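Local structure of kappa-carrageenase (Zobellia galactanivorans, 5OCR) at residues 233-238 / 278-283. The protein probably hydrolyses the marine polysaccharide kappa-carrageenan, this chain holding the glycoside hydrolase family 16 domain of a longer protein. Numbering follows the deposited sequence.
Sequences MNVTLS and DYVRVW. With MG (magnesium ion), chain F.
V235 meets V280 and V282 with its two methyl groups, and L237 completes the contact, a compact case of two sheets of a β-jellyroll closing on an apolar core. No hydrogen bond crosses between 233-238 and 278-283; their axes approach to 9.5 Å and run nearly antiparallel, at 164°. With V235 CG1 anti to the backbone N (chi1 176°), that methyl lies 4.1 Å from V280 CG2, while V235 CG2 reaches V282 CG2, also at 4.1 Å. V280 is likewise shared: its chi1 of 56° tucks CG1 into the space flanked by N and C, leaving CG2, opposite N, for V235. L237 CD1 then comes against the branch point of V280, 3.9 Å from CB, and lies 4.1 Å from V280 CG1. In all three pairs the side chains pass alongside one another in opposite directions.

Alternation sends Y279 and R281 to the other face of their strand, where the guanidinium of R281 lies over the ring of Y279, its CZ 3.5 Å above the ring plane and over the centre. E30 forms a salt bridge with R281 and, with G66 and a water molecule, completes the magnesium site that D278, at a bend in the chain, binds through O and OD1.

Strand 233-241 runs between strands 86-97 and 115-122, with F97 touching V235 and F119 touching L237. Across the core, strand 273-285 pairs with strands 67-74 and 100-107; F102 packs on V282, A104 on L237, and W41 from a loop on V280.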
ATOM      1  N   MET A 233     -11.568  -5.622   4.944  1.00 19.17           N
ATOM      2  CA  MET A 233     -10.222  -5.009   4.873  1.00 18.77           C
ATOM      3  C   MET A 233     -10.319  -3.511   5.094  1.00 18.02           C
ATOM      4  O   MET A 233     -11.303  -2.865   4.670  1.00 17.77           O
ATOM      5  CB  MET A 233      -9.682  -5.212   3.440  1.00 19.46           C
ATOM      6  CG  MET A 233      -9.304  -6.731   3.266  1.00 19.47           C
ATOM      7  SD  MET A 233      -8.849  -7.070   1.541  1.00 24.14           S
ATOM      8  CE  MET A 233     -10.390  -6.910   0.706  1.00 23.39           C
ATOM      9  N   ASN A 234      -9.276  -2.958   5.706  1.00 18.09           N
ATOM     10  CA  ASN A 234      -9.132  -1.508   5.919  1.00 18.49           C
ATOM     11  C   ASN A 234      -8.435  -0.863   4.753  1.00 18.36           C
ATOM     12  O   ASN A 234      -7.596  -1.501   4.096  1.00 19.55           O
ATOM     13  CB  ASN A 234      -8.375  -1.176   7.184  1.00 19.66           C
ATOM     14  CG  ASN A 234      -9.004  -1.808   8.418  1.00 20.20           C
ATOM     15  OD1 ASN A 234      -8.798  -2.992   8.688  1.00 22.33           O
ATOM     16  ND2 ASN A 234      -9.740  -1.032   9.149  1.00 19.73           N
ATOM     17  N   VAL A 235      -8.926   0.339   4.440  1.00 17.44           N
ATOM     18  CA  VAL A 235      -8.439   1.082   3.210  1.00 17.47           C
ATOM     19  C   VAL A 235      -7.197   1.876   3.608  1.00 17.77           C
ATOM     20  O   VAL A 235      -7.248   2.654   4.553  1.00 17.98           O
ATOM     21  CB  VAL A 235      -9.511   2.044   2.616  1.00 17.66           C
ATOM     22  CG1 VAL A 235      -8.920   2.862   1.403  1.00 18.20           C
ATOM     23  CG2 VAL A 235     -10.728   1.209   2.235  1.00 19.01           C
ATOM     24  N   THR A 236      -6.057   1.660   2.911  1.00 17.20           N
ATOM     25  CA  THR A 236      -4.727   2.108   3.481  1.00 17.72           C
ATOM     26  C   THR A 236      -3.923   2.874   2.469  1.00 17.16           C
ATOM     27  O   THR A 236      -3.780   2.383   1.365  1.00 16.59           O
ATOM     28  CB  THR A 236      -3.946   0.925   4.033  1.00 18.19           C
ATOM     29  OG1 THR A 236      -4.857   0.167   4.909  1.00 19.12           O
ATOM     30  CG2 THR A 236      -2.730   1.463   4.905  1.00 19.28           C
ATOM     31  N   LEU A 237      -3.410   4.048   2.844  1.00 16.85           N
ATOM     32  CA  LEU A 237      -2.359   4.719   2.021  1.00 17.40           C
ATOM     33  C   LEU A 237      -1.141   4.862   2.929  1.00 17.87           C
ATOM     34  O   LEU A 237      -1.255   5.420   4.061  1.00 18.75           O
ATOM     35  CB  LEU A 237      -2.871   6.105   1.654  1.00 18.20           C
ATOM     36  CG  LEU A 237      -4.088   6.206   0.732  1.00 19.28           C
ATOM     37  CD1 LEU A 237      -4.878   7.515   1.002  1.00 21.14           C
ATOM     38  CD2 LEU A 237      -3.602   6.102  -0.696  1.00 19.72           C
ATOM     39  N   SER A 238       0.008   4.374   2.483  1.00 17.37           N
ATOM     40  CA  SER A 238       1.171   4.492   3.381  1.00 18.11           C
ATOM     41  C   SER A 238       2.459   4.581   2.556  1.00 18.28           C
ATOM     42  O   SER A 238       2.513   4.157   1.390  1.00 18.38           O
ATOM     43  CB  SER A 238       1.170   3.314   4.303  1.00 19.39           C
ATOM     44  OG  SER A 238       1.336   2.087   3.572  1.00 20.10           O
ATOM     45  N   ASP A 278      -3.925  13.261  -3.585  1.00 17.99           N
ATOM     46  CA  ASP A 278      -4.938  14.265  -3.820  1.00 19.27           C
ATOM     47  C   ASP A 278      -6.271  13.782  -3.327  1.00 18.16           C
ATOM     48  O   ASP A 278      -7.035  14.580  -2.769  1.00 19.56           O
ATOM     49  CB  ASP A 278      -4.943  14.579  -5.349  1.00 20.50           C
ATOM     50  CG  ASP A 278      -5.826  15.820  -5.734  1.00 24.44           C
ATOM     51  OD1 ASP A 278      -6.179  16.618  -4.876  1.00 24.34           O
ATOM     52  OD2 ASP A 278      -6.226  15.884  -6.896  1.00 29.25           O
ATOM     53  N   TYR A 279      -6.617  12.528  -3.488  1.00 17.40           N
ATOM     54  CA  TYR A 279      -7.896  12.032  -2.891  1.00 16.84           C
ATOM     55  C   TYR A 279      -7.814  10.521  -2.744  1.00 17.06           C
ATOM     56  O   TYR A 279      -6.964   9.855  -3.377  1.00 17.18           O
ATOM     57  CB  TYR A 279      -9.114  12.427  -3.767  1.00 17.49           C
ATOM     58  CG  TYR A 279      -9.192  11.752  -5.133  1.00 18.61           C
ATOM     59  CD1 TYR A 279      -9.431  10.363  -5.292  1.00 18.62           C
ATOM     60  CD2 TYR A 279      -9.034  12.527  -6.268  1.00 19.39           C
ATOM     61  CE1 TYR A 279      -9.517   9.793  -6.563  1.00 19.73           C
ATOM     62  CE2 TYR A 279      -9.078  11.966  -7.537  1.00 19.96           C
ATOM     63  CZ  TYR A 279      -9.339  10.592  -7.681  1.00 20.81           C
ATOM     64  OH  TYR A 279      -9.440  10.017  -8.927  1.00 20.38           O
ATOM     65  N   VAL A 280      -8.722  10.018  -1.905  1.00 16.70           N
ATOM     66  CA  VAL A 280      -9.034   8.602  -1.860  1.00 16.36           C
ATOM     67  C   VAL A 280     -10.513   8.508  -1.899  1.00 17.10           C
ATOM     68  O   VAL A 280     -11.246   9.283  -1.206  1.00 17.97           O
ATOM     69  CB  VAL A 280      -8.406   7.878  -0.672  1.00 17.01           C
ATOM     70  CG1 VAL A 280      -8.820   8.548   0.685  1.00 17.47           C
ATOM     71  CG2 VAL A 280      -8.801   6.375  -0.717  1.00 16.31           C
ATOM     72  N   ARG A 281     -11.007   7.582  -2.703  1.00 17.20           N
ATOM     73  CA  ARG A 281     -12.469   7.428  -2.865  1.00 17.67           C
ATOM     74  C   ARG A 281     -12.824   5.934  -2.857  1.00 17.91           C
ATOM     75  O   ARG A 281     -12.153   5.104  -3.476  1.00 17.29           O
ATOM     76  CB  ARG A 281     -12.975   8.064  -4.154  1.00 18.89           C
ATOM     77  CG  ARG A 281     -12.769   9.574  -4.205  1.00 19.39           C
ATOM     78  CD  ARG A 281     -13.079  10.073  -5.628  1.00 21.09           C
ATOM     79  NE  ARG A 281     -12.808  11.522  -5.654  1.00 20.80           N
ATOM     80  CZ  ARG A 281     -12.570  12.262  -6.756  1.00 20.99           C
ATOM     81  NH1 ARG A 281     -12.646  11.748  -8.005  1.00 20.52           N
ATOM     82  NH2 ARG A 281     -12.318  13.560  -6.622  1.00 20.88           N
ATOM     83  N   VAL A 282     -13.887   5.596  -2.134  1.00 17.16           N
ATOM     84  CA  VAL A 282     -14.354   4.209  -2.058  1.00 18.58           C
ATOM     85  C   VAL A 282     -15.849   4.226  -2.451  1.00 18.82           C
ATOM     86  O   VAL A 282     -16.600   5.147  -2.012  1.00 18.36           O
ATOM     87  CB  VAL A 282     -14.191   3.663  -0.660  1.00 19.10           C
ATOM     88  CG1 VAL A 282     -14.702   2.208  -0.592  1.00 19.06           C
ATOM     89  CG2 VAL A 282     -12.730   3.679  -0.298  1.00 19.29           C
ATOM     90  N   TRP A 283     -16.255   3.251  -3.240  1.00 18.87           N
ATOM     91  CA  TRP A 283     -17.667   3.091  -3.592  1.00 19.32           C
ATOM     92  C   TRP A 283     -18.090   1.676  -3.324  1.00 20.33           C
ATOM     93  O   TRP A 283     -17.265   0.753  -3.338  1.00 21.17           O
ATOM     94  CB  TRP A 283     -17.959   3.344  -5.078  1.00 19.14           C
ATOM     95  CG  TRP A 283     -17.661   4.726  -5.614  1.00 18.95           C
ATOM     96  CD1 TRP A 283     -18.573   5.755  -5.873  1.00 19.38           C
ATOM     97  CD2 TRP A 283     -16.356   5.234  -5.982  1.00 19.03           C
ATOM     98  NE1 TRP A 283     -17.930   6.862  -6.412  1.00 19.88           N
ATOM     99  CE2 TRP A 283     -16.569   6.606  -6.486  1.00 19.55           C
ATOM    100  CE3 TRP A 283     -15.034   4.673  -6.005  1.00 17.73           C
ATOM    101  CZ2 TRP A 283     -15.522   7.376  -7.005  1.00 19.33           C
ATOM    102  CZ3 TRP A 283     -14.020   5.461  -6.493  1.00 19.12           C
ATOM    103  CH2 TRP A 283     -14.238   6.751  -6.993  1.00 19.75           C
TER
HETATM  104 MG    MG F 402      -7.568  16.905  -2.817  1.00 17.94          MG
HETATM  105  O   HOH W   1      -8.748  18.964  -3.215  1.00 30.53           O